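Local coordinates for MAGE domain-containing protein (Xenopus laevis, PDB 7DG2) that probably serves as the Nse3 subunit of the Smc5/6 complex, a MAGE-domain protein that pairs with Nse1 and together with it shapes Nse4, at residues Q6-L11 and K41-I46; E67-D70 and H74-I77; L108-G113 and T181-V186; A116-I121 and L156-V161; A120-L125 and I130-M135. One frame throughout, in Å; residues are numbered along the deposited sequence.

The five contacts fall into two groups. Contacts 1 and 2 belong to the N-terminal part of the chain, their centres 22 Å apart and not touching; contacts 3, 4 and 5 cluster in the later part, where L108 packs on I121 and M124. Contact 3 is the most buried, a phenylalanine between helices with no hydrogen bond across it. Contact 1, far out at about 30 Å from the chain centre, also lacks such bonds and rests on a few van der Waals touches. Contact 2 is a hairpin ladder with a histidine-carboxylate bond on one face. Contacts 4 and 5 share helix 118-127, the first using a phenol-carboxylate bond at its start, the second an indole-proline CH-pi contact.

Contact 1 of 5, residues Q6-L11 and K41-I46; sequences QEQVNL and KEYKDI
Y43 and Q8 make the closest approach of this contact: the phenol OH lies 3.2 Å from Q8 CB, and Q8 CG follows at 3.6 Å from the same OH. Q8 OE1 stands back at 4.0 Å from Y43 OH, so the methylene base of Q8 rather than its amide does the touching. The two side chains run obliquely to one another, amide and ring planes 35° apart. One helix position further on, V9 reaches out through its CG2 methyl. That methyl meets I46 CD1 at 3.8 Å, tip to tip, and stands 4.4 Å from Y43 CD2, a looser touch. I46 presents CD1 this way because its CG1 sits between the backbone N and the carbonyl carbon (chi1 58°) with the chain extended beyond. No hydrogen bond crosses between the segments. The backbone of 41-46 is held locally: I46 N donates to Y43 O over 3.0 Å, closing the short 3-10 turn. H4 forms a second shell, its ring meeting that of Y43 at about 45° and its NE2 hydrogen-bonded to D45 OD1. The contact thus lays the first turns of helix 6-23 against the connection from helix 32-40 to helix 47-62, with V9 on R53 and Y43 on I50 of the latter helix.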
# COMPACT_ATOMS: atom_id res chain seq x y z
N GLN B 6 -23.17 -24.84 2.16
CA GLN B 6 -21.92 -24.39 2.76
C GLN B 6 -20.95 -23.87 1.71
O GLN B 6 -20.11 -23.02 2.01
CB GLN B 6 -21.29 -25.52 3.58
CG GLN B 6 -22.12 -25.91 4.79
CD GLN B 6 -21.39 -26.85 5.73
OE1 GLN B 6 -20.17 -26.98 5.67
NE2 GLN B 6 -22.15 -27.51 6.60
N GLU B 7 -21.07 -24.34 0.46
CA GLU B 7 -20.22 -23.81 -0.61
C GLU B 7 -20.55 -22.35 -0.90
O GLU B 7 -19.65 -21.51 -0.99
CB GLU B 7 -20.36 -24.65 -1.88
CG GLU B 7 -19.57 -24.07 -3.05
CD GLU B 7 -19.89 -24.72 -4.37
OE1 GLU B 7 -20.84 -25.53 -4.42
OE2 GLU B 7 -19.21 -24.41 -5.37
N GLN B 8 -21.84 -22.03 -1.05
CA GLN B 8 -22.20 -20.65 -1.33
C GLN B 8 -21.89 -19.73 -0.15
O GLN B 8 -21.52 -18.58 -0.36
CB GLN B 8 -23.68 -20.55 -1.72
CG GLN B 8 -24.03 -21.15 -3.09
CD GLN B 8 -23.22 -20.57 -4.25
OE1 GLN B 8 -23.25 -19.37 -4.52
NE2 GLN B 8 -22.48 -21.44 -4.94
N VAL B 9 -22.03 -20.23 1.08
CA VAL B 9 -21.68 -19.43 2.26
C VAL B 9 -20.17 -19.21 2.33
O VAL B 9 -19.72 -18.10 2.65
CB VAL B 9 -22.22 -20.10 3.53
CG1 VAL B 9 -21.71 -19.37 4.77
CG2 VAL B 9 -23.74 -20.11 3.50
N ASN B 10 -19.37 -20.24 2.04
CA ASN B 10 -17.92 -20.06 1.97
C ASN B 10 -17.56 -18.98 0.96
O ASN B 10 -16.68 -18.14 1.22
CB ASN B 10 -17.24 -21.37 1.57
CG ASN B 10 -17.17 -22.36 2.70
OD1 ASN B 10 -17.06 -21.97 3.86
ND2 ASN B 10 -17.22 -23.64 2.37
N LEU B 11 -18.19 -19.00 -0.21
CA LEU B 11 -17.90 -18.01 -1.23
C LEU B 11 -18.21 -16.60 -0.73
O LEU B 11 -17.44 -15.66 -0.98
CB LEU B 11 -18.69 -18.32 -2.50
CG LEU B 11 -18.29 -19.59 -3.24
CD1 LEU B 11 -19.21 -19.82 -4.44
CD2 LEU B 11 -16.85 -19.54 -3.69
N LYS B 41 -26.00 -9.61 0.64
CA LYS B 41 -27.16 -9.69 -0.25
C LYS B 41 -28.19 -10.69 0.26
O LYS B 41 -28.71 -10.52 1.38
CB LYS B 41 -26.70 -10.01 -1.67
CG LYS B 41 -25.92 -8.87 -2.32
CD LYS B 41 -25.19 -9.36 -3.57
CE LYS B 41 -24.59 -8.20 -4.35
NZ LYS B 41 -23.96 -8.69 -5.62
N GLU B 42 -28.51 -11.72 -0.52
CA GLU B 42 -29.61 -12.60 -0.11
C GLU B 42 -29.25 -13.55 1.03
O GLU B 42 -30.11 -14.33 1.46
CB GLU B 42 -30.13 -13.39 -1.32
CG GLU B 42 -29.21 -14.51 -1.78
CD GLU B 42 -28.21 -14.08 -2.85
OE1 GLU B 42 -27.75 -12.92 -2.84
OE2 GLU B 42 -27.86 -14.93 -3.70
N TYR B 43 -28.02 -13.51 1.53
CA TYR B 43 -27.62 -14.27 2.71
C TYR B 43 -27.69 -13.44 3.99
O TYR B 43 -27.12 -13.83 5.02
CB TYR B 43 -26.22 -14.85 2.51
CG TYR B 43 -26.16 -15.79 1.33
CD1 TYR B 43 -25.92 -15.32 0.05
CD2 TYR B 43 -26.38 -17.15 1.50
CE1 TYR B 43 -25.89 -16.19 -1.04
CE2 TYR B 43 -26.35 -18.02 0.43
CZ TYR B 43 -26.10 -17.54 -0.83
OH TYR B 43 -26.07 -18.42 -1.89
N LYS B 44 -28.42 -12.33 3.97
CA LYS B 44 -28.44 -11.44 5.13
C LYS B 44 -29.06 -12.09 6.36
O LYS B 44 -28.78 -11.63 7.47
CB LYS B 44 -29.17 -10.14 4.81
CG LYS B 44 -30.59 -10.33 4.36
CD LYS B 44 -31.28 -8.98 4.27
CE LYS B 44 -31.27 -8.31 5.62
NZ LYS B 44 -31.99 -9.13 6.64
N ASP B 45 -29.87 -13.14 6.20
CA ASP B 45 -30.41 -13.84 7.37
C ASP B 45 -29.31 -14.46 8.23
O ASP B 45 -29.53 -14.69 9.42
CB ASP B 45 -31.41 -14.93 6.95
CG ASP B 45 -30.79 -15.98 6.05
OD1 ASP B 45 -29.96 -15.62 5.18
OD2 ASP B 45 -31.14 -17.17 6.18
N ILE B 46 -28.15 -14.74 7.64
CA ILE B 46 -27.02 -15.26 8.41
C ILE B 46 -25.83 -14.32 8.33
O ILE B 46 -24.67 -14.76 8.36
CB ILE B 46 -26.64 -16.67 7.91
CG1 ILE B 46 -26.28 -16.66 6.42
CG2 ILE B 46 -27.78 -17.67 8.19
CD1 ILE B 46 -25.48 -17.92 6.00

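Contact 2 of 5, residues E67-D70 and H74-I77; sequences EEID and HIYI
The H74 imidazole is met at its edge by E68: OE2 lies 9° out of the ring plane and accepts from ND1 over 2.7 Å. On the carboxylate, the donor arrives from the syn side, 30° out of plane. E68 reaches it with CG anti to the backbone N (chi1 -173°) and an extended chain, lying beside H74 and pointing the same way. The Y76 ring likewise offers its edge, with E67 O in its plane and Y76 CD1 3.9 Å from E68 CB. One water ties these groups together, donating to E68 OE2 and lying 2.6 Å from Y76 OH.

These groups project from the antiparallel hairpin of strands 64-70 and 75-80. E67 and I77 form a hydrogen-bonded pair, with I77 N donating to E67 O at 2.9 Å, and E68 and Y76 a non-hydrogen-bonded pair. I69 N then bonds to I75 O at 2.9 Å, but the next bridge joins D70 to I75, a shift of one residue that marks a beta bulge; its I75 N to D70 O bond is weak. I69 fills in between the isoleucines, its CG1 3.6 Å from I75 CG1 and its CG2 3.6 Å from I77 CD1, and touches Q175 and K179 of helix 175-180.

Two bonds therefore converge on E68 OE2, from the imidazole and from the water. A carboxylate so close would be expected to stabilise the protonated form of H74, while the backbone bonds and the isoleucine packing do not depend on that charge.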
# COMPACT_ATOMS: atom_id res chain seq x y z
N GLU B 67 -12.51 -3.95 14.25
CA GLU B 67 -12.93 -3.20 15.43
C GLU B 67 -14.05 -2.23 15.07
O GLU B 67 -13.98 -1.55 14.05
CB GLU B 67 -11.77 -2.44 16.07
CG GLU B 67 -10.60 -3.33 16.55
CD GLU B 67 -9.71 -2.65 17.58
OE1 GLU B 67 -10.25 -2.04 18.54
OE2 GLU B 67 -8.48 -2.72 17.44
N GLU B 68 -15.07 -2.16 15.92
CA GLU B 68 -16.16 -1.20 15.72
C GLU B 68 -15.76 0.11 16.38
O GLU B 68 -15.43 0.13 17.58
CB GLU B 68 -17.45 -1.75 16.33
CG GLU B 68 -18.69 -0.94 16.04
CD GLU B 68 -19.95 -1.58 16.61
OE1 GLU B 68 -20.00 -1.81 17.84
OE2 GLU B 68 -20.87 -1.88 15.82
N ILE B 69 -15.76 1.21 15.62
CA ILE B 69 -15.36 2.50 16.19
C ILE B 69 -16.55 3.41 16.46
O ILE B 69 -16.38 4.43 17.14
CB ILE B 69 -14.35 3.24 15.29
CG1 ILE B 69 -14.98 3.60 13.95
CG2 ILE B 69 -13.09 2.38 15.12
CD1 ILE B 69 -14.13 4.54 13.13
N ASP B 70 -17.73 3.09 15.95
CA ASP B 70 -18.96 3.79 16.31
C ASP B 70 -20.03 2.74 16.58
O ASP B 70 -20.40 1.99 15.67
CB ASP B 70 -19.40 4.76 15.21
CG ASP B 70 -20.61 5.59 15.61
OD1 ASP B 70 -21.72 5.03 15.70
OD2 ASP B 70 -20.44 6.80 15.87
N HIS B 74 -22.50 1.42 13.71
CA HIS B 74 -21.81 0.16 13.45
C HIS B 74 -20.87 0.29 12.25
O HIS B 74 -21.10 -0.29 11.19
CB HIS B 74 -22.80 -0.98 13.22
CG HIS B 74 -23.81 -1.11 14.31
ND1 HIS B 74 -23.50 -1.61 15.56
CD2 HIS B 74 -25.13 -0.80 14.35
CE1 HIS B 74 -24.59 -1.60 16.32
NE2 HIS B 74 -25.59 -1.11 15.60
N ILE B 75 -19.83 1.08 12.43
CA ILE B 75 -18.79 1.23 11.42
C ILE B 75 -17.50 0.60 11.94
O ILE B 75 -17.15 0.72 13.12
CB ILE B 75 -18.59 2.71 10.99
CG1 ILE B 75 -18.09 3.57 12.15
CG2 ILE B 75 -19.90 3.27 10.44
CD1 ILE B 75 -17.59 4.94 11.71
N TYR B 76 -16.81 -0.10 11.04
CA TYR B 76 -15.65 -0.90 11.39
C TYR B 76 -14.37 -0.32 10.81
O TYR B 76 -14.40 0.39 9.80
CB TYR B 76 -15.77 -2.32 10.84
CG TYR B 76 -16.98 -3.10 11.32
CD1 TYR B 76 -17.29 -3.20 12.67
CD2 TYR B 76 -17.80 -3.75 10.41
CE1 TYR B 76 -18.40 -3.93 13.09
CE2 TYR B 76 -18.89 -4.49 10.82
CZ TYR B 76 -19.19 -4.58 12.16
OH TYR B 76 -20.30 -5.30 12.55
N ILE B 77 -13.25 -0.65 11.44
CA ILE B 77 -11.92 -0.45 10.88
C ILE B 77 -11.14 -1.74 11.06
O ILE B 77 -11.57 -2.66 11.75
CB ILE B 77 -11.17 0.74 11.52
CG1 ILE B 77 -10.85 0.44 12.99
CG2 ILE B 77 -11.94 2.04 11.37
CD1 ILE B 77 -9.90 1.47 13.60
O HOH W 1 -21.09 -4.67 14.92

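Contact 3 of 5, residues L108-G113 and T181-V186; sequences LIFMKG and TSKMKV
F110 packs its ring against the backbone of K183 as well as its methylenes, the carbonyl group lying over one face. K183 C stands 4.3 Å above the ring plane, displaced toward the rim, and K183 O comes within 3.6 Å of F110 CE2. The aliphatic chain runs on obliquely over the same face, toward the CD1-CE1 edge: K183 CB is 3.6 Å from F110 CE1, and K183 CG is 3.7 Å from F110 CD1. With the chain extended beyond CG, NZ is carried on to a salt bridge with D207 in helix 202-209.

F110 projects across the gap with CG anti to its own nitrogen (chi1 161°). On its V186 side the approach is looser, CD2 to V186 CG1 at 4.2 Å, the two side chains sliding past in opposite directions. W173 of strand 169-173 packs against both F110 and V186.

The geometry is that of one helix end meeting one helix start within the MAGE homology domain. Helix 94-111 finishes in a Schellman motif, where G113 takes a positive phi as the C-prime residue and its N bonds to F110 O at 3.1 Å. Helix 183-193 begins at the N-cap S182, whose OG accepts from K185 N over 3.0 Å at 167°. The same end of helix 94-111 also faces the Nse4 chain: M111 packs on F7 of Nse4, and K112 NZ bonds to the carbonyl of that same residue.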
# COMPACT_ATOMS: atom_id res chain seq x y z
N LEU B 108 -0.23 17.44 20.39
CA LEU B 108 -0.65 18.75 20.91
C LEU B 108 -2.02 18.65 21.55
O LEU B 108 -2.24 19.14 22.67
CB LEU B 108 -0.64 19.79 19.79
CG LEU B 108 -1.06 21.20 20.25
CD1 LEU B 108 -0.05 21.73 21.24
CD2 LEU B 108 -1.24 22.17 19.08
N ILE B 109 -2.96 17.98 20.88
CA ILE B 109 -4.31 17.86 21.39
C ILE B 109 -4.30 17.19 22.76
O ILE B 109 -4.87 17.70 23.73
CB ILE B 109 -5.19 17.08 20.40
CG1 ILE B 109 -5.35 17.86 19.09
CG2 ILE B 109 -6.53 16.72 21.04
CD1 ILE B 109 -6.00 17.02 17.99
N PHE B 110 -3.65 16.03 22.86
CA PHE B 110 -3.64 15.29 24.11
C PHE B 110 -2.90 16.06 25.21
O PHE B 110 -3.39 16.16 26.34
CB PHE B 110 -3.00 13.91 23.88
CG PHE B 110 -2.53 13.24 25.15
CD1 PHE B 110 -3.44 12.84 26.11
CD2 PHE B 110 -1.18 13.02 25.36
CE1 PHE B 110 -3.01 12.23 27.29
CE2 PHE B 110 -0.74 12.40 26.53
CZ PHE B 110 -1.66 12.01 27.49
N MET B 111 -1.73 16.62 24.89
CA MET B 111 -0.91 17.25 25.92
C MET B 111 -1.56 18.51 26.47
O MET B 111 -1.29 18.88 27.62
CB MET B 111 0.49 17.55 25.38
CG MET B 111 1.34 16.30 25.05
SD MET B 111 1.60 15.17 26.44
CE MET B 111 2.86 16.06 27.36
N LYS B 112 -2.44 19.14 25.69
CA LYS B 112 -3.18 20.33 26.09
C LYS B 112 -4.57 20.00 26.61
O LYS B 112 -5.45 20.87 26.58
CB LYS B 112 -3.29 21.30 24.91
CG LYS B 112 -2.00 21.97 24.54
CD LYS B 112 -1.48 22.80 25.71
CE LYS B 112 -0.39 23.75 25.27
NZ LYS B 112 0.04 24.61 26.41
N GLY B 113 -4.80 18.78 27.08
CA GLY B 113 -6.06 18.45 27.72
C GLY B 113 -7.14 17.91 26.82
O GLY B 113 -8.33 18.05 27.15
N THR B 181 -3.99 3.99 18.39
CA THR B 181 -2.95 4.35 19.36
C THR B 181 -3.64 4.55 20.71
O THR B 181 -4.76 4.09 20.94
CB THR B 181 -2.11 5.55 18.85
OG1 THR B 181 -0.94 5.71 19.66
CG2 THR B 181 -2.91 6.86 18.84
N SER B 182 -2.96 5.21 21.64
CA SER B 182 -3.52 5.43 22.96
C SER B 182 -2.90 6.69 23.54
O SER B 182 -1.86 7.15 23.08
CB SER B 182 -3.26 4.25 23.90
OG SER B 182 -1.90 4.23 24.32
N LYS B 183 -3.54 7.23 24.57
CA LYS B 183 -2.94 8.39 25.23
C LYS B 183 -1.56 8.07 25.78
O LYS B 183 -0.64 8.88 25.66
CB LYS B 183 -3.86 8.89 26.35
CG LYS B 183 -5.13 9.56 25.85
CD LYS B 183 -5.99 9.99 27.04
CE LYS B 183 -7.21 10.76 26.60
NZ LYS B 183 -8.06 11.12 27.79
N MET B 184 -1.38 6.88 26.38
CA MET B 184 -0.08 6.55 26.96
C MET B 184 0.98 6.39 25.88
O MET B 184 2.12 6.83 26.04
CB MET B 184 -0.18 5.29 27.83
CG MET B 184 1.09 4.98 28.60
SD MET B 184 1.52 6.30 29.76
CE MET B 184 0.35 5.99 31.08
N LYS B 185 0.62 5.76 24.75
CA LYS B 185 1.57 5.65 23.65
C LYS B 185 1.97 7.02 23.12
O LYS B 185 3.15 7.25 22.84
CB LYS B 185 0.97 4.80 22.52
CG LYS B 185 0.84 3.32 22.83
CD LYS B 185 2.20 2.63 22.85
CE LYS B 185 2.03 1.11 22.84
NZ LYS B 185 3.31 0.39 23.10
N VAL B 186 1.01 7.95 22.98
CA VAL B 186 1.36 9.28 22.49
C VAL B 186 2.23 10.01 23.51
O VAL B 186 3.20 10.70 23.15
CB VAL B 186 0.09 10.07 22.14
CG1 VAL B 186 0.44 11.52 21.83
CG2 VAL B 186 -0.62 9.42 20.93

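Contact 4 of 5, residues A116-I121 and L156-V161; sequences AKESAI and LEYNKV
Y158 is the first residue of strand 156-160 to touch segment 116-121, and its phenol reaches the carboxylate of E118. The OH donates to E118 OE1 over 2.6 Å, meeting that oxygen on its syn side, 27° out of the carboxylate plane. E118 CD lies in the plane of the ring at its edge, 3.6 Å from Y158 CE1, while carboxylate and ring planes stand 78° apart. Both partners have CG anti to the backbone N (chi1 -174° for Y158), which directs the ring across toward the helix start. The other oxygen, OE2, is engaged by K143 in a salt bridge and by the indole N-H of W122, so the buried carboxylate is held from several sides. Next in the strand, N159 ND2 bonds to E157 OE1 at 3.0 Å, a link along one strand rather than across the contact. At the far end V161 CG2 sits 4.2 Å from K117 NZ, with the two side chains crossing at about a right angle.

Strands 116-117 and 156-160 are not neighbours: strand 169-173 runs between them, antiparallel to both, and its Y169 stacks on Y158. The arrangement, a three-stranded antiparallel sheet packed against helices, is consistent with the winged-helix (HTH-clan) character of the MAGE homology domain.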
# COMPACT_ATOMS: atom_id res chain seq x y z
N ALA B 116 -7.74 21.06 21.12
CA ALA B 116 -6.88 22.13 20.66
C ALA B 116 -7.61 22.98 19.64
O ALA B 116 -8.28 22.44 18.74
CB ALA B 116 -5.57 21.60 20.05
N LYS B 117 -7.49 24.30 19.76
CA LYS B 117 -8.06 25.17 18.74
C LYS B 117 -7.30 25.00 17.43
O LYS B 117 -6.09 24.74 17.41
CB LYS B 117 -8.00 26.63 19.19
CG LYS B 117 -8.88 26.94 20.38
CD LYS B 117 -9.26 28.42 20.43
CE LYS B 117 -10.25 28.69 21.55
NZ LYS B 117 -11.38 27.72 21.55
N GLU B 118 -8.03 25.15 16.32
CA GLU B 118 -7.38 25.10 15.01
C GLU B 118 -6.22 26.09 14.94
O GLU B 118 -5.16 25.77 14.39
CB GLU B 118 -8.38 25.36 13.88
CG GLU B 118 -7.72 25.33 12.50
CD GLU B 118 -8.71 25.24 11.34
OE1 GLU B 118 -9.92 25.47 11.56
OE2 GLU B 118 -8.26 24.94 10.21
N SER B 119 -6.40 27.28 15.51
CA SER B 119 -5.34 28.29 15.45
C SER B 119 -4.08 27.80 16.16
O SER B 119 -2.96 28.05 15.68
CB SER B 119 -5.83 29.61 16.06
OG SER B 119 -6.30 29.45 17.39
N ALA B 120 -4.24 27.11 17.28
CA ALA B 120 -3.08 26.58 17.99
C ALA B 120 -2.35 25.53 17.17
O ALA B 120 -1.12 25.44 17.22
CB ALA B 120 -3.50 26.01 19.34
N ILE B 121 -3.09 24.73 16.40
CA ILE B 121 -2.45 23.69 15.60
C ILE B 121 -1.64 24.32 14.46
O ILE B 121 -0.48 23.94 14.23
CB ILE B 121 -3.51 22.70 15.09
CG1 ILE B 121 -3.93 21.79 16.25
CG2 ILE B 121 -2.99 21.91 13.89
CD1 ILE B 121 -4.87 20.69 15.87
N LEU B 156 -9.10 12.41 13.35
CA LEU B 156 -9.37 13.65 14.07
C LEU B 156 -10.85 14.00 13.96
O LEU B 156 -11.52 13.62 13.00
CB LEU B 156 -8.55 14.81 13.50
CG LEU B 156 -7.02 14.70 13.52
CD1 LEU B 156 -6.38 15.83 12.74
CD2 LEU B 156 -6.50 14.66 14.95
N GLU B 157 -11.33 14.72 14.96
CA GLU B 157 -12.59 15.45 14.89
C GLU B 157 -12.30 16.92 14.65
O GLU B 157 -11.33 17.47 15.18
CB GLU B 157 -13.39 15.31 16.19
CG GLU B 157 -14.05 13.97 16.41
CD GLU B 157 -14.89 13.98 17.67
OE1 GLU B 157 -14.97 15.05 18.31
OE2 GLU B 157 -15.45 12.92 18.02
N TYR B 158 -13.16 17.57 13.87
CA TYR B 158 -12.99 18.96 13.43
C TYR B 158 -14.33 19.63 13.69
O TYR B 158 -15.25 19.50 12.87
CB TYR B 158 -12.60 19.02 11.96
CG TYR B 158 -12.26 20.38 11.40
CD1 TYR B 158 -11.25 21.15 11.96
CD2 TYR B 158 -12.94 20.90 10.29
CE1 TYR B 158 -10.92 22.39 11.44
CE2 TYR B 158 -12.61 22.14 9.76
CZ TYR B 158 -11.60 22.88 10.34
OH TYR B 158 -11.26 24.12 9.84
N ASN B 159 -14.45 20.32 14.82
CA ASN B 159 -15.74 20.74 15.35
C ASN B 159 -15.82 22.25 15.47
O ASN B 159 -14.86 22.90 15.89
CB ASN B 159 -15.99 20.11 16.73
CG ASN B 159 -15.95 18.59 16.69
OD1 ASN B 159 -16.42 17.97 15.74
ND2 ASN B 159 -15.38 17.98 17.74
N LYS B 160 -16.98 22.81 15.12
CA LYS B 160 -17.20 24.24 15.33
C LYS B 160 -17.19 24.55 16.82
O LYS B 160 -17.79 23.83 17.62
CB LYS B 160 -18.53 24.67 14.71
CG LYS B 160 -18.52 24.75 13.20
CD LYS B 160 -19.92 24.98 12.65
CE LYS B 160 -19.90 25.02 11.13
NZ LYS B 160 -21.26 25.24 10.58
N VAL B 161 -16.49 25.61 17.19
CA VAL B 161 -16.50 26.05 18.58
C VAL B 161 -17.87 26.67 18.84
O VAL B 161 -18.25 27.62 18.16
CB VAL B 161 -15.36 27.03 18.89
CG1 VAL B 161 -15.41 27.44 20.34
CG2 VAL B 161 -14.00 26.39 18.57

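Contact 5 of 5, residues A120-L125 and I130-M135; sequences AIWEML and IEPGEM
W122 meets P132 and I130 with one indole, and its side chain can be followed outward from CB. CG comes first, 4.1 Å from P132 CG; chi1 of -65° sets it anti to the carbonyl carbon and swings the ring toward the loop. CD2 and CE3 are next, the latter 3.8 Å from P132 CD. Over the six-membered ring lies P132 CB, 3.8 Å from its centroid and 4° off the normal, a nearly vertical CH-pi contact. At the rim, CZ3 meets I130 CG2 at 4.1 Å, near the plane of the ring. On the other side of the indole, NE1 turns away to bond with E118 OE2.

Further along the helix, L125 CB is 4.0 Å from I130 CB. I130 N donates to L125 O over 3.1 Å, from above the carbonyl plane and at 149°, a bent bond. A water donates to both W122 O and I130 O, bridging helix and loop.

P132 stands at the second position of a type I turn, E131 to E134, in the loop after helix 118-127. Dispersion and CH-pi attraction to an indole whose N-H is already engaged thus carry most of the side-chain contact, while one direct backbone bond and one bridging water join the polar backbone atoms of helix and loop.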
# COMPACT_ATOMS: atom_id res chain seq x y z
N ALA B 120 -4.24 27.11 17.28
CA ALA B 120 -3.08 26.58 17.99
C ALA B 120 -2.35 25.53 17.17
O ALA B 120 -1.12 25.44 17.22
CB ALA B 120 -3.50 26.01 19.34
N ILE B 121 -3.09 24.73 16.40
CA ILE B 121 -2.45 23.69 15.60
C ILE B 121 -1.64 24.32 14.46
O ILE B 121 -0.48 23.94 14.23
CB ILE B 121 -3.51 22.70 15.09
CG1 ILE B 121 -3.93 21.79 16.25
CG2 ILE B 121 -2.99 21.91 13.89
CD1 ILE B 121 -4.87 20.69 15.87
N TRP B 122 -2.21 25.29 13.75
CA TRP B 122 -1.42 25.90 12.68
C TRP B 122 -0.26 26.72 13.22
O TRP B 122 0.79 26.81 12.58
CB TRP B 122 -2.31 26.76 11.78
CG TRP B 122 -3.32 25.94 11.05
CD1 TRP B 122 -4.67 26.04 11.15
CD2 TRP B 122 -3.05 24.85 10.15
NE1 TRP B 122 -5.27 25.09 10.35
CE2 TRP B 122 -4.30 24.35 9.73
CE3 TRP B 122 -1.88 24.26 9.66
CZ2 TRP B 122 -4.42 23.29 8.83
CZ3 TRP B 122 -2.00 23.20 8.76
CH2 TRP B 122 -3.26 22.73 8.36
N GLU B 123 -0.42 27.31 14.40
CA GLU B 123 0.68 28.05 15.01
C GLU B 123 1.87 27.13 15.29
O GLU B 123 3.02 27.45 14.94
CB GLU B 123 0.18 28.72 16.29
CG GLU B 123 1.23 29.36 17.16
CD GLU B 123 0.62 30.05 18.37
OE1 GLU B 123 0.86 31.26 18.56
OE2 GLU B 123 -0.14 29.38 19.12
N MET B 124 1.60 25.97 15.88
CA MET B 124 2.64 24.97 16.08
C MET B 124 3.24 24.52 14.75
O MET B 124 4.47 24.52 14.58
CB MET B 124 2.07 23.76 16.84
CG MET B 124 3.06 22.59 17.01
SD MET B 124 2.37 21.18 17.91
CE MET B 124 1.14 20.61 16.73
N LEU B 125 2.39 24.14 13.80
CA LEU B 125 2.91 23.59 12.54
C LEU B 125 3.72 24.61 11.76
O LEU B 125 4.60 24.22 10.97
CB LEU B 125 1.76 23.05 11.69
CG LEU B 125 1.04 21.83 12.27
CD1 LEU B 125 0.08 21.26 11.26
CD2 LEU B 125 2.05 20.78 12.73
N ILE B 130 5.21 24.48 7.92
CA ILE B 130 3.95 24.12 7.29
C ILE B 130 3.02 25.33 7.37
O ILE B 130 2.86 25.93 8.44
CB ILE B 130 3.31 22.90 7.97
CG1 ILE B 130 4.09 21.63 7.61
CG2 ILE B 130 1.85 22.76 7.57
CD1 ILE B 130 3.55 20.37 8.26
N GLU B 131 2.39 25.67 6.24
CA GLU B 131 1.41 26.74 6.18
C GLU B 131 0.13 26.21 5.52
O GLU B 131 0.21 25.57 4.46
CB GLU B 131 1.95 27.95 5.39
CG GLU B 131 3.17 28.61 6.03
CD GLU B 131 2.81 29.84 6.84
OE1 GLU B 131 3.51 30.87 6.71
OE2 GLU B 131 1.83 29.79 7.60
N PRO B 132 -1.04 26.45 6.11
CA PRO B 132 -2.27 25.86 5.54
C PRO B 132 -2.54 26.28 4.11
O PRO B 132 -3.16 25.52 3.36
CB PRO B 132 -3.37 26.34 6.50
CG PRO B 132 -2.78 27.47 7.28
CD PRO B 132 -1.30 27.19 7.36
N GLY B 133 -2.09 27.46 3.70
CA GLY B 133 -2.39 28.01 2.40
C GLY B 133 -1.33 27.86 1.34
O GLY B 133 -1.55 28.30 0.20
N GLU B 134 -0.18 27.28 1.66
CA GLU B 134 0.90 27.09 0.69
C GLU B 134 1.12 25.61 0.45
O GLU B 134 1.18 24.83 1.41
CB GLU B 134 2.19 27.75 1.16
CG GLU B 134 3.34 27.63 0.16
CD GLU B 134 3.10 28.44 -1.11
OE1 GLU B 134 3.53 29.62 -1.15
OE2 GLU B 134 2.49 27.91 -2.07
N MET B 135 1.24 25.22 -0.82
CA MET B 135 1.59 23.84 -1.15
C MET B 135 2.88 23.46 -0.46
O MET B 135 3.84 24.24 -0.40
CB MET B 135 1.72 23.65 -2.66
CG MET B 135 0.39 23.65 -3.41
SD MET B 135 -0.63 22.19 -3.14
CE MET B 135 0.31 20.95 -4.02
O HOH W 2 0.77 26.70 10.00